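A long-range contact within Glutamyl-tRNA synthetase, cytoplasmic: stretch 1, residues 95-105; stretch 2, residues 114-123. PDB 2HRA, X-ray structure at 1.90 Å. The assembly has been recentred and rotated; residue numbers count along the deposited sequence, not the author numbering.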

# COMPACT_ATOMS: atom_id res chain seq x y z
N LYS A 95 6.37 -9.86 9.35
CA LYS A 95 6.23 -9.01 10.56
C LYS A 95 5.83 -7.60 10.22
O LYS A 95 5.05 -6.97 10.93
CB LYS A 95 7.55 -8.89 11.32
CG LYS A 95 8.11 -10.16 11.92
CD LYS A 95 9.16 -9.86 13.00
CE LYS A 95 9.94 -8.51 12.82
NZ LYS A 95 9.38 -7.32 13.59
N TRP A 96 6.40 -7.06 9.15
CA TRP A 96 6.20 -5.67 8.83
C TRP A 96 4.92 -5.51 8.04
O TRP A 96 4.23 -4.53 8.17
CB TRP A 96 7.42 -5.09 8.11
CG TRP A 96 8.56 -4.96 9.03
CD1 TRP A 96 9.63 -5.80 9.14
CD2 TRP A 96 8.73 -3.95 10.04
NE1 TRP A 96 10.45 -5.37 10.17
CE2 TRP A 96 9.92 -4.23 10.72
CE3 TRP A 96 7.99 -2.82 10.41
CZ2 TRP A 96 10.40 -3.44 11.77
CZ3 TRP A 96 8.45 -2.04 11.45
CH2 TRP A 96 9.64 -2.35 12.12
N VAL A 97 4.59 -6.47 7.21
CA VAL A 97 3.29 -6.49 6.56
C VAL A 97 2.17 -6.63 7.59
O VAL A 97 1.16 -5.96 7.47
CB VAL A 97 3.20 -7.63 5.58
CG1 VAL A 97 1.77 -7.72 5.05
CG2 VAL A 97 4.21 -7.38 4.45
N ASN A 98 2.37 -7.47 8.59
CA ASN A 98 1.42 -7.56 9.71
C ASN A 98 1.25 -6.24 10.44
O ASN A 98 0.12 -5.82 10.74
CB ASN A 98 1.87 -8.63 10.70
CG ASN A 98 1.72 -10.04 10.16
OD1 ASN A 98 0.91 -10.30 9.25
ND2 ASN A 98 2.48 -10.98 10.71
N LEU A 99 2.35 -5.57 10.76
CA LEU A 99 2.27 -4.26 11.42
C LEU A 99 1.46 -3.26 10.60
O LEU A 99 0.62 -2.53 11.14
CB LEU A 99 3.67 -3.67 11.68
CG LEU A 99 3.63 -2.34 12.45
CD1 LEU A 99 3.18 -2.54 13.90
CD2 LEU A 99 4.95 -1.60 12.39
N ALA A 100 1.70 -3.23 9.29
CA ALA A 100 1.00 -2.31 8.43
C ALA A 100 -0.50 -2.61 8.41
O ALA A 100 -1.32 -1.73 8.56
CB ALA A 100 1.59 -2.38 6.97
N GLN A 101 -0.84 -3.88 8.27
CA GLN A 101 -2.23 -4.26 8.02
C GLN A 101 -3.02 -4.36 9.30
O GLN A 101 -4.21 -4.18 9.27
CB GLN A 101 -2.31 -5.60 7.25
CG GLN A 101 -1.64 -5.55 5.88
CD GLN A 101 -2.03 -6.70 4.94
OE1 GLN A 101 -1.59 -7.84 5.08
NE2 GLN A 101 -2.81 -6.37 3.92
N LYS A 102 -2.35 -4.65 10.41
CA LYS A 102 -3.01 -4.79 11.70
C LYS A 102 -2.91 -3.56 12.58
O LYS A 102 -3.76 -3.36 13.44
CB LYS A 102 -2.43 -5.98 12.47
CG LYS A 102 -2.72 -7.30 11.83
CD LYS A 102 -1.89 -8.40 12.43
CE LYS A 102 -2.05 -9.71 11.65
NZ LYS A 102 -1.70 -10.88 12.51
N GLU A 103 -1.87 -2.75 12.39
CA GLU A 103 -1.64 -1.63 13.29
C GLU A 103 -1.59 -0.26 12.62
O GLU A 103 -2.25 0.65 13.10
CB GLU A 103 -0.39 -1.90 14.13
CG GLU A 103 -0.29 -3.35 14.59
CD GLU A 103 0.21 -3.48 15.98
OE1 GLU A 103 1.34 -3.00 16.22
OE2 GLU A 103 -0.51 -4.05 16.84
N LEU A 104 -0.86 -0.10 11.52
CA LEU A 104 -0.72 1.24 10.93
C LEU A 104 -1.98 1.80 10.26
O LEU A 104 -2.08 3.02 10.06
CB LEU A 104 0.47 1.31 9.96
CG LEU A 104 1.88 1.05 10.52
CD1 LEU A 104 2.88 1.04 9.39
CD2 LEU A 104 2.26 2.10 11.58
N VAL A 105 -2.95 0.94 9.93
CA VAL A 105 -4.22 1.43 9.33
C VAL A 105 -5.26 1.92 10.37
O VAL A 105 -6.24 2.59 10.01
CB VAL A 105 -4.90 0.36 8.45
CG1 VAL A 105 -4.05 0.10 7.22
CG2 VAL A 105 -5.18 -0.90 9.25
N GLN A 114 2.82 4.49 18.97
CA GLN A 114 3.75 3.43 19.30
C GLN A 114 4.23 2.74 18.04
O GLN A 114 5.41 2.42 17.90
CB GLN A 114 3.08 2.37 20.17
CG GLN A 114 2.56 2.80 21.52
CD GLN A 114 1.83 1.64 22.24
OE1 GLN A 114 2.32 0.49 22.25
NE2 GLN A 114 0.64 1.93 22.80
N SER A 115 3.30 2.45 17.14
CA SER A 115 3.65 1.66 15.94
C SER A 115 4.60 2.49 15.06
O SER A 115 5.56 1.98 14.48
CB SER A 115 2.36 1.24 15.21
OG SER A 115 1.49 0.52 16.10
N LEU A 116 4.32 3.77 14.96
CA LEU A 116 5.17 4.69 14.23
C LEU A 116 6.57 4.82 14.85
O LEU A 116 7.54 5.08 14.14
CB LEU A 116 4.51 6.09 14.16
CG LEU A 116 3.36 6.26 13.17
CD1 LEU A 116 2.61 7.57 13.39
CD2 LEU A 116 3.89 6.14 11.71
N GLU A 117 6.66 4.63 16.16
CA GLU A 117 7.97 4.69 16.84
C GLU A 117 8.79 3.47 16.49
O GLU A 117 10.00 3.56 16.28
CB GLU A 117 7.79 4.76 18.35
CG GLU A 117 9.09 4.84 19.17
CD GLU A 117 10.07 5.90 18.68
OE1 GLU A 117 9.62 7.03 18.47
OE2 GLU A 117 11.28 5.57 18.48
N THR A 118 8.11 2.34 16.45
CA THR A 118 8.76 1.09 16.08
C THR A 118 9.36 1.17 14.67
O THR A 118 10.51 0.73 14.44
CB THR A 118 7.77 -0.07 16.19
OG1 THR A 118 7.34 -0.16 17.55
CG2 THR A 118 8.44 -1.39 15.80
N LEU A 119 8.57 1.67 13.72
CA LEU A 119 9.01 1.84 12.34
C LEU A 119 10.15 2.89 12.22
O LEU A 119 11.13 2.72 11.49
CB LEU A 119 7.82 2.25 11.47
CG LEU A 119 8.00 2.44 9.95
CD1 LEU A 119 8.61 1.15 9.27
CD2 LEU A 119 6.68 2.88 9.27
N ASP A 120 9.99 3.99 12.95
CA ASP A 120 11.04 5.04 13.00
C ASP A 120 12.39 4.48 13.48
O ASP A 120 13.46 4.77 12.87
CB ASP A 120 10.59 6.19 13.86
CG ASP A 120 11.41 7.48 13.66
OD1 ASP A 120 11.27 8.13 12.60
OD2 ASP A 120 12.16 7.88 14.58
N SER A 121 12.36 3.67 14.54
CA SER A 121 13.59 3.11 15.10
C SER A 121 14.20 2.15 14.09
O SER A 121 15.40 2.13 13.90
CB SER A 121 13.34 2.38 16.44
OG SER A 121 12.96 3.28 17.48
N GLN A 122 13.33 1.38 13.44
CA GLN A 122 13.75 0.46 12.38
C GLN A 122 14.46 1.19 11.22
O GLN A 122 15.42 0.68 10.65
CB GLN A 122 12.53 -0.30 11.86
CG GLN A 122 12.88 -1.37 10.81
CD GLN A 122 13.73 -2.53 11.34
OE1 GLN A 122 13.81 -2.77 12.54
NE2 GLN A 122 14.35 -3.27 10.42
N LEU A 123 13.99 2.39 10.89
CA LEU A 123 14.52 3.14 9.77
C LEU A 123 15.69 4.05 10.16
O LEU A 123 16.17 4.85 9.34
CB LEU A 123 13.41 3.96 9.13
CG LEU A 123 12.41 3.12 8.36
CD1 LEU A 123 11.21 3.96 8.01
CD2 LEU A 123 13.08 2.51 7.08

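Two helices that run nearly antiparallel can meet through side-chain packing without a hydrogen bond between them, and this pair from glutamyl-tRNA synthetase is a compact example. The helix through residues 95-104 and the helix through residues 114-122 point in directions 158° apart, and their axes come no closer than 10.6 Å. At that separation the backbones do not touch, so the space between them must be filled by side chains. The register is uneven: the CA atoms of L104 and S115 are 6.7 Å apart, whereas those of W96 and L119 are 8.8 Å apart. The closer pair includes a serine and the wider pair a tryptophan.

Apolar packing supplies most of the contact. W96 points toward the second helix and has 95 Å² covered by it, the largest share of any residue here. Its indole meets that helix over little more than one turn: CZ3 of W96 lies 3.9 Å from CD1 of L119, and CZ2 of W96 lies 3.4 Å from CG of Q122, both approached obliquely to the ring. The latter is a contact with the aliphatic part of a polar side chain, a common way for glutamine to join an apolar surface; its NE2 is hydrogen-bonded elsewhere in the structure. T118 completes the group, its CG2 4.0 Å from CH2 of W96.

At the other end, L104 takes the corresponding role. Its CA-to-CB bond points sideways, but the end of the side chain, in the m, t rotamer, comes nearer the second helix. CD1 of L104 reaches to 4.2 Å from CD2 of L119, and CD2 of L104 lies 4.4 Å from CD2 of L116. L119 thus links the two ends of the contact, offering CD1 to the tryptophan and CD2 to the leucine.

Close approach to a small residue forms a third element. S115 points toward the first helix, and its CB is met by two leucines, at 3.7 Å from CD2 of L104 and 4.1 Å from CD1 of L99. With so short a side chain at this position, leucine methyl groups can come close to the second helix.

Polar groups contribute little across the interface, where no hydrogen bond joins the two stretches. OE1 of E103 stands 3.5 Å from OG of S115, a near approach by an exposed residue, while the serine hydroxyl is hydrogen-bonded elsewhere in the structure. The carbonyl O of T118 sits 4.0 Å from CH2 of W96, at the ring edge and near its plane; that oxygen accepts a hydrogen bond within its own helix, from N of Q122 at 3.1 Å.

The backbone hydrogen bonds found here lie within each stretch. In the first, a wider pi-type turn spans 100-104, and O of L99 receives both N of E103 at 2.8 Å and N of L104 at 2.9 Å. The two residues served by this carbonyl both touch S115.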